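Local coordinates for 11R-lipoxygenase (Gersemia fruticosa, PDB 3VF1), which probably catalyses, under calcium control, the insertion of molecular oxygen into polyunsaturated fatty acids at a non-heme iron centre, at residues His424-Met429 against Tyr645-Phe650; Met399-Ala404 against Ala430-Gly435; Tyr337-Asn340 against Ile344-Ile347; Glu298-Met301 against Leu305-Ile308. All blocks are in the same frame, centred on the assembly; numbering follows the deposited sequence.

Contact 1: His424-Met429 against Tyr645-Phe650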
loop_
_atom_site.group_PDB
_atom_site.type_symbol
_atom_site.label_atom_id
_atom_site.label_comp_id
_atom_site.label_asym_id
_atom_site.label_seq_id
_atom_site.Cartn_x
_atom_site.Cartn_y
_atom_site.Cartn_z
ATOM N N HIS A 424 -6.855 4.730 6.935
ATOM C CA HIS A 424 -6.374 4.025 5.750
ATOM C C HIS A 424 -5.245 4.760 5.029
ATOM O O HIS A 424 -4.479 4.146 4.288
ATOM C CB HIS A 424 -7.533 3.775 4.790
ATOM C CG HIS A 424 -8.603 2.901 5.361
ATOM N ND1 HIS A 424 -8.402 1.567 5.639
ATOM C CD2 HIS A 424 -9.882 3.169 5.713
ATOM C CE1 HIS A 424 -9.511 1.051 6.137
ATOM N NE2 HIS A 424 -10.425 2.002 6.191
ATOM N N THR A 425 -5.145 6.066 5.244
ATOM C CA THR A 425 -4.095 6.865 4.617
ATOM C C THR A 425 -2.979 7.158 5.612
ATOM O O THR A 425 -2.023 7.868 5.300
ATOM C CB THR A 425 -4.639 8.202 4.079
ATOM O OG1 THR A 425 -5.156 8.988 5.161
ATOM C CG2 THR A 425 -5.732 7.960 3.048
ATOM N N LYS A 426 -3.104 6.603 6.810
ATOM C CA LYS A 426 -2.142 6.852 7.872
ATOM C C LYS A 426 -0.770 6.284 7.524
ATOM O O LYS A 426 -0.638 5.096 7.224
ATOM C CB LYS A 426 -2.639 6.234 9.179
ATOM C CG LYS A 426 -2.087 6.898 10.425
ATOM C CD LYS A 426 -2.549 6.183 11.684
ATOM C CE LYS A 426 -1.959 6.818 12.928
ATOM N NZ LYS A 426 -2.215 6.003 14.149
ATOM N N GLY A 427 0.247 7.140 7.554
ATOM C CA GLY A 427 1.623 6.701 7.404
ATOM C C GLY A 427 2.160 6.708 5.984
ATOM O O GLY A 427 3.351 6.484 5.776
ATOM N N ILE A 428 1.299 6.966 5.005
ATOM C CA ILE A 428 1.713 6.885 3.607
ATOM C C ILE A 428 2.671 8.011 3.221
ATOM O O ILE A 428 3.589 7.805 2.430
ATOM C CB ILE A 428 0.502 6.878 2.645
ATOM C CG1 ILE A 428 0.953 6.464 1.241
ATOM C CG2 ILE A 428 -0.177 8.240 2.619
ATOM C CD1 ILE A 428 -0.185 6.223 0.274
ATOM N N MET A 429 2.462 9.200 3.775
ATOM C CA MET A 429 3.333 10.334 3.476
ATOM C C MET A 429 4.732 10.116 4.044
ATOM O O MET A 429 5.731 10.408 3.385
ATOM C CB MET A 429 2.740 11.635 4.020
ATOM C CG MET A 429 1.707 12.269 3.100
ATOM S SD MET A 429 1.019 13.813 3.741
ATOM C CE MET A 429 0.090 13.216 5.145
ATOM N N TYR A 645 -10.618 -0.475 14.108
ATOM C CA TYR A 645 -10.565 0.978 14.219
ATOM C C TYR A 645 -10.505 1.403 15.683
ATOM O O TYR A 645 -11.457 1.975 16.211
ATOM C CB TYR A 645 -11.793 1.597 13.553
ATOM C CG TYR A 645 -11.864 1.379 12.058
ATOM C CD1 TYR A 645 -10.797 1.719 11.232
ATOM C CD2 TYR A 645 -12.996 0.829 11.470
ATOM C CE1 TYR A 645 -10.861 1.523 9.863
ATOM C CE2 TYR A 645 -13.068 0.628 10.103
ATOM C CZ TYR A 645 -11.998 0.976 9.305
ATOM O OH TYR A 645 -12.068 0.777 7.946
ATOM N N ALA A 646 -9.383 1.118 16.335
ATOM C CA ALA A 646 -9.216 1.449 17.747
ATOM C C ALA A 646 -9.131 2.958 17.949
ATOM O O ALA A 646 -9.652 3.491 18.928
ATOM C CB ALA A 646 -7.976 0.771 18.305
ATOM N N ASP A 647 -8.475 3.642 17.016
ATOM C CA ASP A 647 -8.348 5.094 17.075
ATOM C C ASP A 647 -9.497 5.756 16.321
ATOM O O ASP A 647 -9.290 6.688 15.544
ATOM C CB ASP A 647 -7.008 5.532 16.484
ATOM C CG ASP A 647 -5.824 4.994 17.263
ATOM O OD1 ASP A 647 -6.016 4.051 18.061
ATOM O OD2 ASP A 647 -4.701 5.510 17.076
ATOM N N ASN A 648 -10.709 5.267 16.565
ATOM C CA ASN A 648 -11.891 5.711 15.835
ATOM C C ASN A 648 -12.212 7.187 16.054
ATOM O O ASN A 648 -12.249 7.666 17.187
ATOM C CB ASN A 648 -13.097 4.860 16.233
ATOM C CG ASN A 648 -14.339 5.222 15.459
ATOM O OD1 ASN A 648 -14.262 5.694 14.325
ATOM N ND2 ASN A 648 -15.497 5.005 16.065
ATOM N N LEU A 649 -12.455 7.896 14.957
ATOM C CA LEU A 649 -12.784 9.315 15.012
ATOM C C LEU A 649 -14.293 9.549 14.963
ATOM O O LEU A 649 -14.764 10.650 15.235
ATOM C CB LEU A 649 -12.112 10.053 13.854
ATOM C CG LEU A 649 -10.586 9.989 13.828
ATOM C CD1 LEU A 649 -10.046 10.684 12.588
ATOM C CD2 LEU A 649 -10.003 10.608 15.088
ATOM N N PHE A 650 -15.049 8.511 14.617
ATOM C CA PHE A 650 -16.502 8.625 14.532
ATOM C C PHE A 650 -17.146 8.631 15.913
ATOM O O PHE A 650 -16.826 7.799 16.762
ATOM C CB PHE A 650 -17.086 7.479 13.703
ATOM C CG PHE A 650 -16.908 7.649 12.222
ATOM C CD1 PHE A 650 -17.732 8.499 11.509
ATOM C CD2 PHE A 650 -15.925 6.950 11.541
ATOM C CE1 PHE A 650 -17.575 8.658 10.146
ATOM C CE2 PHE A 650 -15.765 7.103 10.180
ATOM C CZ PHE A 650 -16.593 7.959 9.481
#
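The backbones meet nowhere directly: His424 CA and Tyr645 CA stay 9.9 Å apart, and only side chains bridge the gap between the turn joining helices 416-425 and 428-438 and an irregular loop. Most of the buried surface belongs to His424 and Tyr645. Their rings stand perpendicular, and a hydrogen bond of 2.7 Å links His424 NE2 to Tyr645 OH. Each polar atom lies at the other ring's edge, near its plane, although the bond is bent (130°). His424 CG is anti to the carbonyl carbon (chi1 -62°), which directs the imidazole out toward the phenol. The other ring nitrogen, His424 ND1, bonds to Asn694 O, so both ring nitrogens are engaged and the ring's rotation is fixed. Nearby, the extended Lys426 chain meets Asp647 in a long salt bridge, 3.9 Å from Lys426 NZ to Asp647 OD2, probably a weak one. Lys426 lies within a type II turn from Thr425 to Ile428, with Gly427 at the N-cap of the next helix. Lys426 O also accepts from Ser695 OG, and with the bond to Asn694 this places the contact beside the C-terminal tail of the lipoxygenase fold, whose last residue, Ile698, binds the iron.

Contact 2: Met399-Ala404 against Ala430-Gly435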
loop_
_atom_site.group_PDB
_atom_site.type_symbol
_atom_site.label_atom_id
_atom_site.label_comp_id
_atom_site.label_asym_id
_atom_site.label_seq_id
_atom_site.Cartn_x
_atom_site.Cartn_y
_atom_site.Cartn_z
ATOM N N MET A 399 0.546 6.234 -6.090
ATOM C CA MET A 399 -0.783 6.561 -6.608
ATOM C C MET A 399 -1.784 6.886 -5.499
ATOM O O MET A 399 -2.799 7.537 -5.746
ATOM C CB MET A 399 -1.317 5.417 -7.475
ATOM C CG MET A 399 -0.731 5.378 -8.882
ATOM S SD MET A 399 -1.284 6.753 -9.915
ATOM C CE MET A 399 -3.000 6.317 -10.195
ATOM N N MET A 400 -1.502 6.441 -4.280
ATOM C CA MET A 400 -2.417 6.669 -3.164
ATOM C C MET A 400 -2.047 7.894 -2.331
ATOM O O MET A 400 -2.883 8.418 -1.597
ATOM C CB MET A 400 -2.473 5.437 -2.256
ATOM C CG MET A 400 -3.219 4.250 -2.847
ATOM S SD MET A 400 -4.925 4.634 -3.279
ATOM C CE MET A 400 -4.793 4.830 -5.053
ATOM N N GLU A 401 -0.806 8.354 -2.440
ATOM C CA GLU A 401 -0.342 9.469 -1.618
ATOM C C GLU A 401 -1.169 10.743 -1.830
ATOM O O GLU A 401 -1.496 11.437 -0.867
ATOM C CB GLU A 401 1.137 9.758 -1.878
ATOM C CG GLU A 401 1.728 10.802 -0.942
ATOM C CD GLU A 401 3.182 11.101 -1.241
ATOM O OE1 GLU A 401 3.807 10.337 -2.009
ATOM O OE2 GLU A 401 3.701 12.104 -0.707
ATOM N N PRO A 402 -1.508 11.054 -3.091
ATOM C CA PRO A 402 -2.272 12.271 -3.389
ATOM C C PRO A 402 -3.561 12.404 -2.576
ATOM O O PRO A 402 -3.959 13.523 -2.257
ATOM C CB PRO A 402 -2.595 12.122 -4.875
ATOM C CG PRO A 402 -1.492 11.287 -5.409
ATOM C CD PRO A 402 -1.149 10.322 -4.318
ATOM N N THR A 403 -4.201 11.285 -2.247
ATOM C CA THR A 403 -5.455 11.327 -1.500
ATOM C C THR A 403 -5.204 11.757 -0.060
ATOM O O THR A 403 -6.060 12.386 0.562
ATOM C CB THR A 403 -6.183 9.966 -1.502
ATOM O OG1 THR A 403 -5.447 9.017 -0.720
ATOM C CG2 THR A 403 -6.358 9.445 -2.926
ATOM N N ALA A 404 -4.032 11.421 0.466
ATOM C CA ALA A 404 -3.664 11.826 1.817
ATOM C C ALA A 404 -3.394 13.325 1.848
ATOM O O ALA A 404 -3.856 14.029 2.742
ATOM C CB ALA A 404 -2.439 11.056 2.289
ATOM N N ALA A 430 4.802 9.600 5.267
ATOM C CA ALA A 430 6.085 9.327 5.904
ATOM C C ALA A 430 6.914 8.336 5.091
ATOM O O ALA A 430 8.066 8.614 4.753
ATOM C CB ALA A 430 5.873 8.804 7.318
ATOM N N ILE A 431 6.328 7.183 4.775
ATOM C CA ILE A 431 7.059 6.122 4.086
ATOM C C ILE A 431 7.477 6.525 2.671
ATOM O O ILE A 431 8.553 6.149 2.210
ATOM C CB ILE A 431 6.247 4.806 4.018
ATOM C CG1 ILE A 431 7.115 3.669 3.471
ATOM C CG2 ILE A 431 5.009 4.973 3.148
ATOM C CD1 ILE A 431 8.381 3.417 4.266
ATOM N N ASN A 432 6.629 7.286 1.986
ATOM C CA ASN A 432 6.935 7.721 0.625
ATOM C C ASN A 432 8.046 8.764 0.589
ATOM O O ASN A 432 8.827 8.814 -0.359
ATOM C CB ASN A 432 5.686 8.274 -0.060
ATOM C CG ASN A 432 4.773 7.182 -0.569
ATOM O OD1 ASN A 432 4.931 6.011 -0.224
ATOM N ND2 ASN A 432 3.810 7.560 -1.396
ATOM N N THR A 433 8.111 9.600 1.618
ATOM C CA THR A 433 9.173 10.591 1.716
ATOM C C THR A 433 10.504 9.877 1.899
ATOM O O THR A 433 11.513 10.264 1.312
ATOM C CB THR A 433 8.949 11.558 2.892
ATOM O OG1 THR A 433 7.729 12.286 2.696
ATOM C CG2 THR A 433 10.105 12.542 3.001
ATOM N N LEU A 434 10.496 8.828 2.717
ATOM C CA LEU A 434 11.674 7.996 2.907
ATOM C C LEU A 434 12.007 7.275 1.606
ATOM O O LEU A 434 13.170 7.195 1.207
ATOM C CB LEU A 434 11.434 6.977 4.021
ATOM C CG LEU A 434 12.612 6.060 4.359
ATOM C CD1 LEU A 434 13.729 6.848 5.027
ATOM C CD2 LEU A 434 12.161 4.909 5.241
ATOM N N GLY A 435 10.976 6.753 0.947
ATOM C CA GLY A 435 11.147 6.050 -0.310
ATOM C C GLY A 435 11.810 6.916 -1.366
ATOM O O GLY A 435 12.670 6.454 -2.115
#
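Glu401 and Asn432 account for nearly all the surface this buried contact covers, in equal shares, and they join helix 369-410 to helix 428-438 through one side-chain pair. Their CA atoms, Glu401 CA and Asn432 CA, are 7.8 Å apart. Asn432 ND2 donates to Glu401 OE1 over 2.8 Å, almost straight at 171°. The acceptor lies in the amide plane of Asn432, whereas the amide nitrogen arrives from above the carboxylate plane, the two flat groups being turned 69° apart. The side chains do not meet head on; they run past each other in opposite directions. Glu401, extended with CG anti to the backbone N (chi1 -173°), carries its carboxylate alongside the asparagine, so that Glu401 OE1 comes within 3.4 Å of Asn432 CB, while Asn432 ND2 lies 3.5 Å from Glu401 CB.

Both groups have further partners, which illustrates how a buried polar pair is satisfied. Glu401 OE2 takes a salt bridge from Arg436 and a hydrogen bond from Val181 N; these donors would probably favour an ionised carboxylate. Asn432 ND2 also donates to His397 O. Beside the pair the helix is kinked where the N atoms of Pro402 and Thr403 make no bond to the turn before; Thr403 OG1 donates to Met400 O at 2.8 Å, and Thr403 N bonds the same oxygen. The long helix carries the iron ligands His392 and His397, and the Asn432 side chain lies about 7 Å from the metal. Glu401 thus holds an asparagine that grips the backbone of His397, a second-shell arrangement of the lipoxygenase iron site.

Contact 3: Tyr337-Asn340 against Ile344-Ile347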
loop_
_atom_site.group_PDB
_atom_site.type_symbol
_atom_site.label_atom_id
_atom_site.label_comp_id
_atom_site.label_asym_id
_atom_site.label_seq_id
_atom_site.Cartn_x
_atom_site.Cartn_y
_atom_site.Cartn_z
ATOM N N TYR A 337 -1.062 -22.425 -20.368
ATOM C CA TYR A 337 -2.188 -23.276 -20.722
ATOM C C TYR A 337 -2.996 -23.607 -19.476
ATOM O O TYR A 337 -2.432 -23.923 -18.433
ATOM C CB TYR A 337 -1.680 -24.566 -21.365
ATOM C CG TYR A 337 -2.769 -25.487 -21.870
ATOM C CD1 TYR A 337 -3.526 -25.152 -22.981
ATOM C CD2 TYR A 337 -3.021 -26.701 -21.249
ATOM C CE1 TYR A 337 -4.512 -25.991 -23.454
ATOM C CE2 TYR A 337 -4.008 -27.552 -21.716
ATOM C CZ TYR A 337 -4.749 -27.189 -22.818
ATOM O OH TYR A 337 -5.732 -28.025 -23.295
ATOM N N LEU A 338 -4.317 -23.528 -19.588
ATOM C CA LEU A 338 -5.198 -23.881 -18.482
ATOM C C LEU A 338 -5.511 -25.372 -18.527
ATOM O O LEU A 338 -6.322 -25.821 -19.331
ATOM C CB LEU A 338 -6.493 -23.071 -18.547
ATOM C CG LEU A 338 -7.545 -23.404 -17.487
ATOM C CD1 LEU A 338 -7.028 -23.098 -16.089
ATOM C CD2 LEU A 338 -8.832 -22.647 -17.763
ATOM N N LYS A 339 -4.855 -26.132 -17.660
ATOM C CA LYS A 339 -5.020 -27.580 -17.637
ATOM C C LYS A 339 -6.433 -27.975 -17.224
ATOM O O LYS A 339 -7.200 -27.153 -16.729
ATOM C CB LYS A 339 -3.999 -28.213 -16.691
ATOM C CG LYS A 339 -2.559 -28.045 -17.148
ATOM C CD LYS A 339 -1.572 -28.512 -16.088
ATOM C CE LYS A 339 -1.718 -29.995 -15.793
ATOM N NZ LYS A 339 -0.782 -30.437 -14.722
ATOM N N ASN A 340 -6.767 -29.243 -17.438
ATOM C CA ASN A 340 -8.103 -29.745 -17.149
ATOM C C ASN A 340 -8.426 -29.689 -15.659
ATOM O O ASN A 340 -9.592 -29.623 -15.273
ATOM C CB ASN A 340 -8.246 -31.182 -17.654
ATOM C CG ASN A 340 -9.690 -31.643 -17.707
ATOM O OD1 ASN A 340 -10.613 -30.832 -17.665
ATOM N ND2 ASN A 340 -9.890 -32.951 -17.810
ATOM N N ILE A 344 -2.581 -23.739 -14.250
ATOM C CA ILE A 344 -1.994 -23.160 -15.452
ATOM C C ILE A 344 -0.499 -23.466 -15.498
ATOM O O ILE A 344 0.191 -23.395 -14.481
ATOM C CB ILE A 344 -2.223 -21.635 -15.563
ATOM C CG1 ILE A 344 -1.512 -20.882 -14.438
ATOM C CG2 ILE A 344 -3.712 -21.318 -15.552
ATOM C CD1 ILE A 344 -1.071 -19.497 -14.840
ATOM N N ILE A 345 -0.011 -23.824 -16.679
ATOM C CA ILE A 345 1.401 -24.136 -16.856
ATOM C C ILE A 345 1.988 -23.326 -18.000
ATOM O O ILE A 345 1.298 -23.034 -18.973
ATOM C CB ILE A 345 1.614 -25.628 -17.171
ATOM C CG1 ILE A 345 0.710 -26.056 -18.333
ATOM C CG2 ILE A 345 1.346 -26.473 -15.940
ATOM C CD1 ILE A 345 1.006 -27.438 -18.869
ATOM N N PRO A 346 3.274 -22.968 -17.888
ATOM C CA PRO A 346 3.976 -22.309 -18.991
ATOM C C PRO A 346 4.231 -23.303 -20.118
ATOM O O PRO A 346 4.626 -24.434 -19.844
ATOM C CB PRO A 346 5.294 -21.878 -18.348
ATOM C CG PRO A 346 5.524 -22.887 -17.276
ATOM C CD PRO A 346 4.163 -23.221 -16.741
ATOM N N ILE A 347 4.002 -22.897 -21.361
ATOM C CA ILE A 347 4.213 -23.792 -22.493
ATOM C C ILE A 347 5.130 -23.199 -23.560
ATOM O O ILE A 347 5.563 -23.907 -24.466
ATOM C CB ILE A 347 2.874 -24.196 -23.145
ATOM C CG1 ILE A 347 2.133 -22.959 -23.662
ATOM C CG2 ILE A 347 2.015 -24.954 -22.149
ATOM C CD1 ILE A 347 0.898 -23.291 -24.474
#
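Tyr337 and Ile345 form a hydrogen-bonded antiparallel pair, followed toward the turn by the non-hydrogen-bonded pair Leu338 and Ile344, where the strands draw in to 4.5 Å between Leu338 CA and Ile344 CA. Two backbone bonds close the first pair: Tyr337 N to Ile345 O at 2.8 Å and Ile345 N to Tyr337 O at 3.0 Å. Tyr337 O has a second partner in Ile344 CA, 3.1 Å away, as a CA-H...O contact.

Side chains then alternate between the two faces, as beta geometry demands. With Leu338 and Ile344 on one face, Leu338 CD1 touches Ile344 CG2 at 3.8 Å. On the other face, which it shares with Ile345, Tyr337 has CG anti to its own N (chi1 -176°), which carries the ring away from the neighbouring strand; it is therefore CB that packs, 4.1 Å from Ile345 CG1 and 3.8 Å from Ile347 CG2, while the hydroxyl reaches Asp292. Lys339, beyond the end of its strand, contributes only its aliphatic stem. Bent at chi3 (63°), it crosses Ile345 at about a right angle, with Lys339 CD 3.6 Å from Ile345 CG2.

The hairpin occupies the interior of a five-stranded antiparallel sheet. Strand 306-310 flanks strand 333-338 and strand 361-362 flanks strand 344-350, while helix 254-263 packs against Lys339, Ile344, Ile345 and Pro346.

Contact 4: Glu298-Met301 against Leu305-Ile308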
loop_
_atom_site.group_PDB
_atom_site.type_symbol
_atom_site.label_atom_id
_atom_site.label_comp_id
_atom_site.label_asym_id
_atom_site.label_seq_id
_atom_site.Cartn_x
_atom_site.Cartn_y
_atom_site.Cartn_z
ATOM N N GLU A 298 -4.633 -23.641 -31.749
ATOM C CA GLU A 298 -5.730 -22.828 -32.265
ATOM C C GLU A 298 -7.026 -23.125 -31.517
ATOM O O GLU A 298 -7.752 -22.211 -31.133
ATOM C CB GLU A 298 -5.926 -23.075 -33.765
ATOM C CG GLU A 298 -4.786 -22.566 -34.646
ATOM C CD GLU A 298 -3.542 -23.442 -34.581
ATOM O OE1 GLU A 298 -3.605 -24.538 -33.982
ATOM O OE2 GLU A 298 -2.499 -23.031 -35.133
ATOM N N LYS A 299 -7.309 -24.407 -31.313
ATOM C CA LYS A 299 -8.522 -24.820 -30.616
ATOM C C LYS A 299 -8.491 -24.361 -29.163
ATOM O O LYS A 299 -9.504 -23.933 -28.614
ATOM C CB LYS A 299 -8.679 -26.341 -30.678
ATOM C CG LYS A 299 -9.942 -26.866 -30.011
ATOM C CD LYS A 299 -10.055 -28.377 -30.144
ATOM C CE LYS A 299 -11.284 -28.907 -29.424
ATOM N NZ LYS A 299 -11.407 -30.390 -29.525
ATOM N N ALA A 300 -7.321 -24.456 -28.544
ATOM C CA ALA A 300 -7.155 -24.044 -27.156
ATOM C C ALA A 300 -7.507 -22.571 -26.976
ATOM O O ALA A 300 -8.138 -22.196 -25.992
ATOM C CB ALA A 300 -5.729 -24.305 -26.695
ATOM N N MET A 301 -7.098 -21.739 -27.927
ATOM C CA MET A 301 -7.367 -20.305 -27.850
ATOM C C MET A 301 -8.852 -20.006 -28.020
ATOM O O MET A 301 -9.409 -19.184 -27.294
ATOM C CB MET A 301 -6.549 -19.543 -28.895
ATOM C CG MET A 301 -5.091 -19.348 -28.505
ATOM S SD MET A 301 -4.232 -18.139 -29.528
ATOM C CE MET A 301 -4.171 -19.010 -31.096
ATOM N N LEU A 305 -8.402 -21.221 -23.227
ATOM C CA LEU A 305 -7.508 -21.990 -22.370
ATOM C C LEU A 305 -6.082 -21.452 -22.443
ATOM O O LEU A 305 -5.184 -21.970 -21.786
ATOM C CB LEU A 305 -7.517 -23.463 -22.782
ATOM C CG LEU A 305 -8.885 -24.144 -22.827
ATOM C CD1 LEU A 305 -8.748 -25.573 -23.329
ATOM C CD2 LEU A 305 -9.547 -24.116 -21.460
ATOM N N ILE A 306 -5.879 -20.410 -23.241
ATOM C CA ILE A 306 -4.543 -19.864 -23.458
ATOM C C ILE A 306 -4.417 -18.470 -22.858
ATOM O O ILE A 306 -5.192 -17.575 -23.183
ATOM C CB ILE A 306 -4.211 -19.789 -24.958
ATOM C CG1 ILE A 306 -4.210 -21.190 -25.576
ATOM C CG2 ILE A 306 -2.864 -19.113 -25.173
ATOM C CD1 ILE A 306 -3.048 -22.057 -25.139
ATOM N N PHE A 307 -3.429 -18.296 -21.987
ATOM C CA PHE A 307 -3.180 -17.012 -21.347
ATOM C C PHE A 307 -1.753 -16.561 -21.628
ATOM O O PHE A 307 -0.901 -17.373 -21.980
ATOM C CB PHE A 307 -3.427 -17.117 -19.843
ATOM C CG PHE A 307 -4.835 -17.505 -19.494
ATOM C CD1 PHE A 307 -5.273 -18.807 -19.675
ATOM C CD2 PHE A 307 -5.725 -16.569 -18.993
ATOM C CE1 PHE A 307 -6.569 -19.166 -19.362
ATOM C CE2 PHE A 307 -7.020 -16.924 -18.676
ATOM C CZ PHE A 307 -7.442 -18.225 -18.861
ATOM N N ILE A 308 -1.497 -15.266 -21.471
ATOM C CA ILE A 308 -0.214 -14.694 -21.857
ATOM C C ILE A 308 0.260 -13.614 -20.890
ATOM O O ILE A 308 -0.545 -12.882 -20.320
ATOM C CB ILE A 308 -0.299 -14.085 -23.270
ATOM C CG1 ILE A 308 1.072 -13.583 -23.730
ATOM C CG2 ILE A 308 -1.317 -12.955 -23.298
ATOM C CD1 ILE A 308 1.105 -13.151 -25.184
#
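A tight helix-to-strand connection brings Ala300 and Met301, near the end of helix 297-302, against Leu305 and Ile306, where strand 306-310 of the antiparallel sheet begins. The connection is so short that Ala300 CA and Leu305 CA are 5.2 Å apart, as are Met301 CA and Ile306 CA. One backbone bond spans it: Leu305 N donates to Ala300 O at 2.9 Å and 161°. Donor and acceptor are five residues apart, one more than in an alpha-helical turn, and the donor is tilted 26° from the carbonyl plane. Ala300 O, near the helix end, is thus satisfied by a donor beyond the helix. Leu305 also lays its CB beside the same oxygen, 3.5 Å from Ala300 O.

The apolar half of the contact centres on Ile306. Its CG1 is anti to the carbonyl carbon (chi1 -62°), and this branch touches both helix residues. Ala300 CB touches Ile306 CG1 at 3.6 Å and Ile306 CD1 at 3.8 Å, so the small methyl meets the length of the branch. Tyr337, from the adjacent strand 333-338, packs on Ala300, Leu305 and Ile306 alike, and joins the connection to the sheet. Ile306 itself is further tied by backbone bonding with Cys273. Met301 approaches obliquely, by its chain rather than its sulfur: Met301 CG sits 3.6 Å from Ile306 CG1 and 3.7 Å from Ile306 CB.

How the contacts relate
The four contacts form two clusters within the lipoxygenase domain. Contact 4 and then contact 3 come first along the chain, their centres 9 Å apart, and reach the same antiparallel sheet: strands 306-310 and 333-338 are neighbours, with Leu338 N probably hydrogen-bonded to Leu305 O. Contacts 1 and 2 lie about 39 to 45 Å from these, centre to centre, in the helical part. They are 14 Å apart, share helix 428-438, and interleave in sequence; Ile428 of contact 1 packs on Met400 and Ala404 of contact 2. Contact 2 adjoins the iron ligand His397 and contact 1 flanks the tail ending in the ligand Ile698, whereas the sheet pair is packing remote from the iron.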